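PDB 5H2D: KLLA0C04147p from Kluyveromyces lactis, which binds ergosterol in the oxysterol-binding domain of Osh1, the part of the longer protein crystallised here, and probably transfers sterols. Local coordinates for residues A[23-28]-A[128-133]; A[93-98]-A[233-238]; A[82-87]-A[134-139]. All coordinates share one frame; numbering follows the deposited sequence.

Interaction 1 (A[23-28]-A[128-133]); sequences LGYEDK and TFEYSR
Two torsions bring Tyr-25 and Glu-130 together. The tyrosine carries CG anti to its carbonyl carbon (chi1 -77°), which lays the ring along the strand, while Glu-130 places CG between backbone N and carbonyl carbon (chi1 59°) and then runs out extended until its carboxylate meets the phenol. In the OSBP-related fold, which wraps a beta barrel around the sterol, residues 128-133 form a strand paired antiparallel with 138-146, and residues 23-28 belong to the irregular chain between helix 7-18 and helix 45-49 that passes beside its Ser-132 end. Tyr-25 is the only residue of 23-28 that touches the strand.

At the tip, Tyr-25 OH donates to Glu-130 OE1 over 2.6 Å, a short bond taken by the anti lone pair, the one turned away from OE2. Ring and carboxylate planes are only 26° apart, and the acceptor sits at the ring edge, near its plane. The other carboxylate oxygen is occupied as well: OE2 receives Tyr-419 OH and forms a salt bridge with Arg-423 on helix 419-424. Glu-130 thus joins the loop residue to the C-terminal helix, and Arg-423, which also bonds Leu-23 O, would be expected to stabilise its negative charge.

Further back, Ser-132 underlies one face of the ring. Its CB makes a CH-pi contact, 3.9 Å from the Tyr-25 ring centroid, and its N approaches Tyr-25 CZ at 3.4 Å without a hydrogen bond to the hydroxyl. The serine hydroxyl itself is bonded to Ser-21 O, which anchors the preceding part of the same loop. Toward the rim of that face, Ser-132 O lies 3.4 Å from Tyr-25 CD1.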
loop_
_atom_site.group_PDB
_atom_site.type_symbol
_atom_site.label_atom_id
_atom_site.label_comp_id
_atom_site.label_asym_id
_atom_site.label_seq_id
_atom_site.Cartn_x
_atom_site.Cartn_y
_atom_site.Cartn_z
ATOM N N LEU A 23 -11.101 -17.921 5.870
ATOM C CA LEU A 23 -12.520 -18.056 6.163
ATOM C C LEU A 23 -13.249 -16.759 5.851
ATOM O O LEU A 23 -12.790 -15.671 6.223
ATOM C CB LEU A 23 -12.724 -18.429 7.627
ATOM C CG LEU A 23 -12.073 -19.739 8.045
ATOM C CD1 LEU A 23 -12.129 -19.879 9.549
ATOM C CD2 LEU A 23 -12.761 -20.917 7.350
ATOM N N GLY A 24 -14.384 -16.882 5.171
ATOM C CA GLY A 24 -15.205 -15.744 4.808
ATOM C C GLY A 24 -14.881 -15.145 3.456
ATOM O O GLY A 24 -15.576 -14.218 3.022
ATOM N N TYR A 25 -13.845 -15.640 2.781
ATOM C CA TYR A 25 -13.429 -15.112 1.490
ATOM C C TYR A 25 -13.864 -16.014 0.341
ATOM O O TYR A 25 -13.237 -16.026 -0.727
ATOM C CB TYR A 25 -11.918 -14.861 1.501
ATOM C CG TYR A 25 -11.583 -13.590 2.268
ATOM C CD1 TYR A 25 -11.687 -12.353 1.654
ATOM C CD2 TYR A 25 -11.210 -13.631 3.606
ATOM C CE1 TYR A 25 -11.412 -11.183 2.348
ATOM C CE2 TYR A 25 -10.936 -12.463 4.317
ATOM C CZ TYR A 25 -11.040 -11.249 3.668
ATOM O OH TYR A 25 -10.781 -10.092 4.355
ATOM N N GLU A 26 -14.977 -16.737 0.537
ATOM C CA GLU A 26 -15.458 -17.677 -0.469
ATOM C C GLU A 26 -16.066 -16.980 -1.679
ATOM O O GLU A 26 -16.071 -17.555 -2.776
ATOM C CB GLU A 26 -16.481 -18.630 0.155
ATOM C CG GLU A 26 -15.913 -19.519 1.256
ATOM C CD GLU A 26 -15.808 -18.820 2.608
ATOM O OE1 GLU A 26 -15.093 -19.339 3.503
ATOM O OE2 GLU A 26 -16.451 -17.766 2.783
ATOM N N ASP A 27 -16.584 -15.763 -1.518
ATOM C CA ASP A 27 -17.231 -15.079 -2.630
ATOM C C ASP A 27 -16.220 -14.692 -3.702
ATOM O O ASP A 27 -15.065 -14.349 -3.417
ATOM C CB ASP A 27 -17.961 -13.821 -2.154
ATOM C CG ASP A 27 -18.997 -14.115 -1.106
ATOM O OD1 ASP A 27 -19.891 -14.953 -1.360
ATOM O OD2 ASP A 27 -18.912 -13.524 -0.014
ATOM N N LYS A 28 -16.675 -14.736 -4.948
ATOM C CA LYS A 28 -15.876 -14.240 -6.058
ATOM C C LYS A 28 -15.573 -12.754 -5.869
ATOM O O LYS A 28 -16.422 -11.986 -5.406
ATOM C CB LYS A 28 -16.638 -14.494 -7.361
ATOM C CG LYS A 28 -16.159 -13.781 -8.602
ATOM C CD LYS A 28 -17.031 -14.213 -9.779
ATOM C CE LYS A 28 -17.341 -13.067 -10.720
ATOM N NZ LYS A 28 -16.252 -12.849 -11.704
ATOM N N THR A 128 -10.022 -0.560 11.239
ATOM C CA THR A 128 -9.210 -1.658 10.753
ATOM C C THR A 128 -9.611 -2.010 9.330
ATOM O O THR A 128 -10.683 -1.642 8.857
ATOM C CB THR A 128 -9.351 -2.909 11.635
ATOM O OG1 THR A 128 -10.739 -3.290 11.690
ATOM C CG2 THR A 128 -8.868 -2.630 13.046
ATOM N N PHE A 129 -8.731 -2.733 8.645
ATOM C CA PHE A 129 -9.105 -3.274 7.348
ATOM C C PHE A 129 -8.365 -4.586 7.143
ATOM O O PHE A 129 -7.144 -4.650 7.301
ATOM C CB PHE A 129 -8.815 -2.284 6.201
ATOM C CG PHE A 129 -9.065 -2.869 4.817
ATOM C CD1 PHE A 129 -10.354 -3.194 4.414
ATOM C CD2 PHE A 129 -8.016 -3.103 3.933
ATOM C CE1 PHE A 129 -10.585 -3.752 3.168
ATOM C CE2 PHE A 129 -8.252 -3.652 2.677
ATOM C CZ PHE A 129 -9.540 -3.976 2.301
ATOM N N GLU A 130 -9.113 -5.636 6.822
ATOM C CA GLU A 130 -8.532 -6.930 6.506
ATOM C C GLU A 130 -8.789 -7.268 5.048
ATOM O O GLU A 130 -9.776 -6.819 4.455
ATOM C CB GLU A 130 -9.126 -8.029 7.383
ATOM C CG GLU A 130 -10.631 -8.151 7.229
ATOM C CD GLU A 130 -11.150 -9.508 7.708
ATOM O OE1 GLU A 130 -11.348 -10.387 6.841
ATOM O OE2 GLU A 130 -11.321 -9.675 8.943
ATOM N N TYR A 131 -7.889 -8.057 4.468
ATOM C CA TYR A 131 -8.056 -8.502 3.085
ATOM C C TYR A 131 -7.204 -9.747 2.889
ATOM O O TYR A 131 -5.972 -9.679 2.974
ATOM C CB TYR A 131 -7.659 -7.392 2.112
ATOM C CG TYR A 131 -7.814 -7.667 0.632
ATOM C CD1 TYR A 131 -9.049 -7.512 0.007
ATOM C CD2 TYR A 131 -6.714 -8.004 -0.152
ATOM C CE1 TYR A 131 -9.192 -7.724 -1.359
ATOM C CE2 TYR A 131 -6.844 -8.211 -1.525
ATOM C CZ TYR A 131 -8.080 -8.069 -2.115
ATOM O OH TYR A 131 -8.205 -8.263 -3.465
ATOM N N SER A 132 -7.853 -10.881 2.641
ATOM C CA SER A 132 -7.133 -12.115 2.365
ATOM C C SER A 132 -7.449 -12.579 0.955
ATOM O O SER A 132 -8.534 -12.322 0.422
ATOM C CB SER A 132 -7.499 -13.204 3.374
ATOM O OG SER A 132 -7.128 -12.816 4.685
ATOM N N ARG A 133 -6.477 -13.257 0.342
ATOM C CA ARG A 133 -6.631 -13.760 -1.019
ATOM C C ARG A 133 -6.336 -15.252 -0.991
ATOM O O ARG A 133 -5.173 -15.668 -1.071
ATOM C CB ARG A 133 -5.723 -13.009 -1.987
ATOM C CG ARG A 133 -6.225 -11.596 -2.321
ATOM C CD ARG A 133 -7.471 -11.607 -3.184
ATOM N NE ARG A 133 -7.168 -12.141 -4.508
ATOM C CZ ARG A 133 -6.895 -11.407 -5.579
ATOM N NH1 ARG A 133 -6.908 -10.079 -5.514
ATOM N NH2 ARG A 133 -6.610 -12.003 -6.731
#

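Interaction 2 (A[93-98]-A[233-238]); sequences EDSTLR and TGDYCM
Asp-235 reaches from the turn between the paired antiparallel strands 219-230 and 236-241 to the start of helix 95-108, and its side chain meets two consecutive residues there. Its CB begins 4.5 Å from Thr-96 CG2. With CG anti to the carbonyl carbon (chi1 -47°), the carboxylate is carried in toward the helix, and CG comes to 3.8 Å from that same methyl. OD1 stays on the apolar side, 3.6 Å from Thr-96 CG2, the two side chains crossing at about a right angle. OD2 takes the polar side: Ser-95 OG donates to it over 2.7 Å, on the syn side and close to the carboxylate plane. A water joins Asp-235 OD2 to Ser-95 O, giving to both. The contact fixes the turn against the N-terminal end of the helix.

The turn holds the aspartate in place. Thr-233 OG1 accepts from Asp-235 N at 2.8 Å, an ST turn that contains the cis peptide between Thr-233 and Gly-234, and also donates weakly to OD2. Across the gap, the methyl of Thr-233 rests against Ser-95 CB. The helix has its own N-cap: Asp-94 OD1 accepts both Thr-96 N and Thr-96 OG1.

OD2 therefore collects a serine hydroxyl, a water and a weak threonine bond beside a helix N terminus, a setting that would be expected to favour the charged carboxylate.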
loop_
_atom_site.group_PDB
_atom_site.type_symbol
_atom_site.label_atom_id
_atom_site.label_comp_id
_atom_site.label_asym_id
_atom_site.label_seq_id
_atom_site.Cartn_x
_atom_site.Cartn_y
_atom_site.Cartn_z
ATOM N N GLU A 93 17.518 -18.600 -6.698
ATOM C CA GLU A 93 18.579 -18.939 -5.755
ATOM C C GLU A 93 19.546 -17.780 -5.551
ATOM O O GLU A 93 20.154 -17.652 -4.484
ATOM C CB GLU A 93 19.318 -20.189 -6.236
ATOM C CG GLU A 93 19.884 -20.071 -7.638
ATOM C CD GLU A 93 21.200 -19.325 -7.667
ATOM O OE1 GLU A 93 21.844 -19.233 -6.599
ATOM O OE2 GLU A 93 21.590 -18.825 -8.749
ATOM N N ASP A 94 19.675 -16.916 -6.546
ATOM C CA ASP A 94 20.605 -15.796 -6.510
ATOM C C ASP A 94 19.997 -14.644 -5.711
ATOM O O ASP A 94 18.959 -14.101 -6.098
ATOM C CB ASP A 94 20.902 -15.391 -7.955
ATOM C CG ASP A 94 21.748 -14.144 -8.079
ATOM O OD1 ASP A 94 22.195 -13.571 -7.065
ATOM O OD2 ASP A 94 21.987 -13.741 -9.244
ATOM N N SER A 95 20.642 -14.256 -4.608
ATOM C CA SER A 95 20.046 -13.237 -3.745
ATOM C C SER A 95 19.900 -11.895 -4.453
ATOM O O SER A 95 18.959 -11.147 -4.161
ATOM C CB SER A 95 20.862 -13.070 -2.461
ATOM O OG SER A 95 22.167 -12.580 -2.725
ATOM N N THR A 96 20.813 -11.567 -5.382
ATOM C CA THR A 96 20.709 -10.284 -6.078
ATOM C C THR A 96 19.533 -10.266 -7.045
ATOM O O THR A 96 18.966 -9.196 -7.301
ATOM C CB THR A 96 22.005 -9.952 -6.824
ATOM O OG1 THR A 96 22.191 -10.854 -7.927
ATOM C CG2 THR A 96 23.190 -10.035 -5.879
ATOM N N LEU A 97 19.164 -11.426 -7.597
ATOM C CA LEU A 97 17.978 -11.532 -8.439
ATOM C C LEU A 97 16.702 -11.508 -7.603
ATOM O O LEU A 97 15.694 -10.931 -8.030
ATOM C CB LEU A 97 18.052 -12.801 -9.296
ATOM C CG LEU A 97 16.907 -13.105 -10.272
ATOM C CD1 LEU A 97 16.708 -11.974 -11.267
ATOM C CD2 LEU A 97 17.142 -14.422 -11.011
ATOM N N ARG A 98 16.727 -12.098 -6.410
ATOM C CA ARG A 98 15.621 -11.866 -5.485
ATOM C C ARG A 98 15.445 -10.373 -5.235
ATOM O O ARG A 98 14.319 -9.859 -5.261
ATOM C CB ARG A 98 15.850 -12.613 -4.171
ATOM C CG ARG A 98 15.987 -14.115 -4.351
ATOM C CD ARG A 98 15.646 -14.894 -3.081
ATOM N NE ARG A 98 16.652 -14.728 -2.032
ATOM C CZ ARG A 98 17.758 -15.465 -1.945
ATOM N NH1 ARG A 98 18.628 -15.253 -0.965
ATOM N NH2 ARG A 98 17.995 -16.399 -2.856
ATOM N N THR A 233 22.437 -10.209 3.568
ATOM C CA THR A 233 23.449 -10.665 2.596
ATOM C C THR A 233 24.772 -9.871 2.370
ATOM O O THR A 233 25.804 -10.521 2.211
ATOM C CB THR A 233 22.799 -10.892 1.205
ATOM O OG1 THR A 233 22.028 -9.753 0.806
ATOM C CG2 THR A 233 21.917 -12.139 1.240
ATOM N N GLY A 234 24.820 -8.538 2.323
ATOM C CA GLY A 234 23.706 -7.616 2.287
ATOM C C GLY A 234 23.757 -6.799 0.990
ATOM O O GLY A 234 24.402 -5.746 0.876
ATOM N N ASP A 235 23.083 -7.338 -0.013
ATOM C CA ASP A 235 22.865 -6.650 -1.274
ATOM C C ASP A 235 22.065 -5.360 -1.056
ATOM O O ASP A 235 21.430 -5.156 -0.018
ATOM C CB ASP A 235 22.126 -7.585 -2.225
ATOM C CG ASP A 235 22.741 -8.971 -2.267
ATOM O OD1 ASP A 235 23.970 -9.054 -2.459
ATOM O OD2 ASP A 235 22.011 -9.975 -2.107
ATOM N N TYR A 236 22.105 -4.469 -2.048
ATOM C CA TYR A 236 21.320 -3.244 -1.947
ATOM C C TYR A 236 20.948 -2.760 -3.341
ATOM O O TYR A 236 21.581 -3.112 -4.337
ATOM C CB TYR A 236 22.059 -2.141 -1.174
ATOM C CG TYR A 236 23.394 -1.735 -1.778
ATOM C CD1 TYR A 236 24.538 -2.488 -1.539
ATOM C CD2 TYR A 236 23.506 -0.606 -2.576
ATOM C CE1 TYR A 236 25.764 -2.129 -2.087
ATOM C CE2 TYR A 236 24.729 -0.237 -3.124
ATOM C CZ TYR A 236 25.848 -1.006 -2.878
ATOM O OH TYR A 236 27.064 -0.645 -3.425
ATOM N N CYS A 237 19.899 -1.942 -3.398
ATOM C CA CYS A 237 19.365 -1.476 -4.670
ATOM C C CYS A 237 19.019 -0.002 -4.553
ATOM O O CYS A 237 18.416 0.416 -3.564
ATOM C CB CYS A 237 18.124 -2.295 -5.074
ATOM S SG CYS A 237 17.220 -1.643 -6.498
ATOM N N MET A 238 19.415 0.778 -5.557
ATOM C CA MET A 238 19.066 2.187 -5.669
ATOM C C MET A 238 18.007 2.345 -6.750
ATOM O O MET A 238 18.189 1.851 -7.870
ATOM C CB MET A 238 20.293 3.038 -6.017
ATOM C CG MET A 238 21.504 2.816 -5.131
ATOM S SD MET A 238 21.207 3.240 -3.410
ATOM C CE MET A 238 20.459 4.857 -3.552
HETATM O O HOH W 1 19.379 -9.544 -1.736
#

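Interaction 3 (A[82-87]-A[134-139]); sequences YADLLN and PDKSYR
Asp-84 and Lys-136 pair across a junction where helix 84-90 faces the hairpin that links strand 128-133 to strand 138-146. The hairpin contains a G1 beta bulge, in which Ser-137 and Tyr-138 both face Arg-133, and it belongs to the antiparallel barrel of the oxysterol-binding fold. Bound ergosterol lies about 13 Å from the side chain of Ala-83, so the junction stands back from the ligand.

The ionic part is loose. Lys-136 NZ stands 3.4 Å from Asp-84 OD1, a salt bridge whose hydrogen bond is weak, and the two side chains cross at about a right angle. The lysine reaches this place through a kinked course, bent at chi2 (-59°) and chi4 (75°) with an extended chi3 between. That path also brings its CD alongside the carboxylate, 3.7 Å from Asp-84 OD1.

Water supplies the shorter polar links. One molecule accepts from Lys-136 NZ at 2.8 Å and donates to Asp-84 OD1 at 3.2 Å, bridging the same charges that meet directly. Another connects the side-chain amide of Asn-87 to the hairpin backbone, accepting from Asn-87 ND2 and giving its hydrogen to Lys-136 O over 2.7 Å. The interface is thus partly hydrated, as suits the exposed position of Asp-84.

Apolar contact is confined to the buried side. Ala-83 approaches the Tyr-138 ring obliquely, and Trp-161 of strand 161-173 packs against Ala-83, Leu-86 and Asn-87. Tyr-138 also meets Tyr-131 and Arg-133 of the neighbouring strand. Both bridging waters lie in the plane of the tyrosine ring at its edge, while Ala-83 CB is 4.3 Å from Tyr-138 CE2.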
loop_
_atom_site.group_PDB
_atom_site.type_symbol
_atom_site.label_atom_id
_atom_site.label_comp_id
_atom_site.label_asym_id
_atom_site.label_seq_id
_atom_site.Cartn_x
_atom_site.Cartn_y
_atom_site.Cartn_z
ATOM N N TYR A 82 0.509 -6.408 -7.289
ATOM C CA TYR A 82 1.389 -7.277 -8.071
ATOM C C TYR A 82 2.274 -8.132 -7.168
ATOM O O TYR A 82 3.454 -8.343 -7.447
ATOM C CB TYR A 82 2.236 -6.445 -9.031
ATOM C CG TYR A 82 1.398 -5.577 -9.955
ATOM C CD1 TYR A 82 0.919 -6.072 -11.168
ATOM C CD2 TYR A 82 1.084 -4.262 -9.619
ATOM C CE1 TYR A 82 0.149 -5.290 -12.025
ATOM C CE2 TYR A 82 0.324 -3.469 -10.472
ATOM C CZ TYR A 82 -0.155 -3.984 -11.661
ATOM O OH TYR A 82 -0.909 -3.183 -12.491
ATOM N N ALA A 83 1.709 -8.622 -6.066
ATOM C CA ALA A 83 2.455 -9.407 -5.093
ATOM C C ALA A 83 2.974 -10.730 -5.656
ATOM O O ALA A 83 3.846 -11.334 -5.021
ATOM C CB ALA A 83 1.584 -9.672 -3.861
ATOM N N ASP A 84 2.466 -11.190 -6.809
ATOM C CA ASP A 84 3.063 -12.354 -7.473
ATOM C C ASP A 84 4.565 -12.178 -7.638
ATOM O O ASP A 84 5.314 -13.166 -7.649
ATOM C CB ASP A 84 2.418 -12.585 -8.845
ATOM C CG ASP A 84 1.032 -13.222 -8.756
ATOM O OD1 ASP A 84 0.621 -13.611 -7.648
ATOM O OD2 ASP A 84 0.350 -13.341 -9.803
ATOM N N LEU A 85 5.025 -10.931 -7.788
ATOM C CA LEU A 85 6.456 -10.673 -7.939
ATOM C C LEU A 85 7.253 -11.207 -6.762
ATOM O O LEU A 85 8.432 -11.555 -6.920
ATOM C CB LEU A 85 6.717 -9.172 -8.104
ATOM C CG LEU A 85 6.264 -8.592 -9.437
ATOM C CD1 LEU A 85 6.242 -7.073 -9.400
ATOM C CD2 LEU A 85 7.173 -9.078 -10.554
ATOM N N LEU A 86 6.641 -11.258 -5.575
ATOM C CA LEU A 86 7.365 -11.681 -4.388
ATOM C C LEU A 86 7.524 -13.195 -4.332
ATOM O O LEU A 86 8.533 -13.680 -3.813
ATOM C CB LEU A 86 6.667 -11.147 -3.136
ATOM C CG LEU A 86 6.650 -9.616 -3.070
ATOM C CD1 LEU A 86 5.992 -9.198 -1.773
ATOM C CD2 LEU A 86 8.055 -9.057 -3.170
ATOM N N ASN A 87 6.552 -13.944 -4.860
ATOM C CA ASN A 87 6.725 -15.389 -4.987
ATOM C C ASN A 87 7.744 -15.715 -6.061
ATOM O O ASN A 87 8.546 -16.644 -5.902
ATOM C CB ASN A 87 5.390 -16.049 -5.296
ATOM C CG ASN A 87 4.463 -15.998 -4.126
ATOM O OD1 ASN A 87 4.893 -16.192 -2.984
ATOM N ND2 ASN A 87 3.193 -15.703 -4.383
ATOM N N PRO A 134 -7.373 -16.088 -0.859
ATOM C CA PRO A 134 -7.141 -17.540 -0.863
ATOM C C PRO A 134 -6.384 -18.004 -2.094
ATOM O O PRO A 134 -5.546 -18.910 -2.002
ATOM C CB PRO A 134 -8.564 -18.117 -0.824
ATOM C CG PRO A 134 -9.418 -17.023 -0.237
ATOM C CD PRO A 134 -8.795 -15.736 -0.694
ATOM N N ASP A 135 -6.656 -17.387 -3.246
ATOM C CA ASP A 135 -6.018 -17.767 -4.502
ATOM C C ASP A 135 -4.536 -17.422 -4.539
ATOM O O ASP A 135 -3.805 -17.976 -5.370
ATOM C CB ASP A 135 -6.739 -17.107 -5.687
ATOM C CG ASP A 135 -6.800 -15.584 -5.582
ATOM O OD1 ASP A 135 -7.041 -15.063 -4.472
ATOM O OD2 ASP A 135 -6.623 -14.914 -6.622
ATOM N N LYS A 136 -4.080 -16.519 -3.671
ATOM C CA LYS A 136 -2.686 -16.111 -3.590
ATOM C C LYS A 136 -2.029 -16.516 -2.276
ATOM O O LYS A 136 -0.829 -16.289 -2.101
ATOM C CB LYS A 136 -2.575 -14.587 -3.762
ATOM C CG LYS A 136 -3.232 -14.045 -5.015
ATOM C CD LYS A 136 -2.635 -14.680 -6.267
ATOM C CE LYS A 136 -3.206 -14.071 -7.526
ATOM N NZ LYS A 136 -2.642 -12.727 -7.796
ATOM N N SER A 137 -2.792 -17.078 -1.345
ATOM C CA SER A 137 -2.295 -17.535 -0.049
ATOM C C SER A 137 -1.708 -16.411 0.803
ATOM O O SER A 137 -0.776 -16.643 1.581
ATOM C CB SER A 137 -1.277 -18.663 -0.219
ATOM O OG SER A 137 -1.910 -19.818 -0.753
ATOM N N TYR A 138 -2.250 -15.187 0.729
ATOM C CA TYR A 138 -1.793 -14.155 1.648
ATOM C C TYR A 138 -2.956 -13.542 2.422
ATOM O O TYR A 138 -4.118 -13.597 2.008
ATOM C CB TYR A 138 -0.977 -13.046 0.938
ATOM C CG TYR A 138 -1.717 -12.091 0.012
ATOM C CD1 TYR A 138 -2.586 -11.132 0.517
ATOM C CD2 TYR A 138 -1.474 -12.092 -1.363
ATOM C CE1 TYR A 138 -3.230 -10.238 -0.321
ATOM C CE2 TYR A 138 -2.107 -11.193 -2.210
ATOM C CZ TYR A 138 -2.987 -10.268 -1.682
ATOM O OH TYR A 138 -3.613 -9.373 -2.522
ATOM N N ARG A 139 -2.611 -12.959 3.573
ATOM C CA ARG A 139 -3.547 -12.212 4.401
ATOM C C ARG A 139 -2.919 -10.866 4.717
ATOM O O ARG A 139 -1.738 -10.796 5.060
ATOM C CB ARG A 139 -3.901 -12.973 5.697
ATOM C CG ARG A 139 -2.756 -13.119 6.693
ATOM C CD ARG A 139 -3.157 -14.052 7.838
ATOM N NE ARG A 139 -2.235 -13.928 8.957
ATOM C CZ ARG A 139 -2.275 -14.676 10.050
ATOM N NH1 ARG A 139 -3.184 -15.641 10.166
ATOM N NH2 ARG A 139 -1.402 -14.469 11.023
HETATM O O HOH W 2 -0.933 -11.446 -5.917
HETATM O O HOH W 3 1.365 -14.675 -2.134
#

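In the fold
From the N terminus, the chain passes 23-28, then 82-87 and 93-98, before any contact closes. Interaction 1 shuts the first loop when strand 128-133 arrives; interaction 3 follows at once at 134-139, and interaction 2 waits until 233-238. Each pair of loops therefore crosses, and none encloses another. Interactions 1 and 3 are direct neighbours, their strands joined by a probable hydrogen bond from Arg-133 N to Tyr-138 O at 2.9 Å. Interaction 2 lies about 33 Å from interaction 1 between centres, but its nearest atoms are about 6 Å from interaction 3, without touching. Together they tie the N-terminal loop and two successive helices, 84-90 and 95-108, to different places along the antiparallel strands.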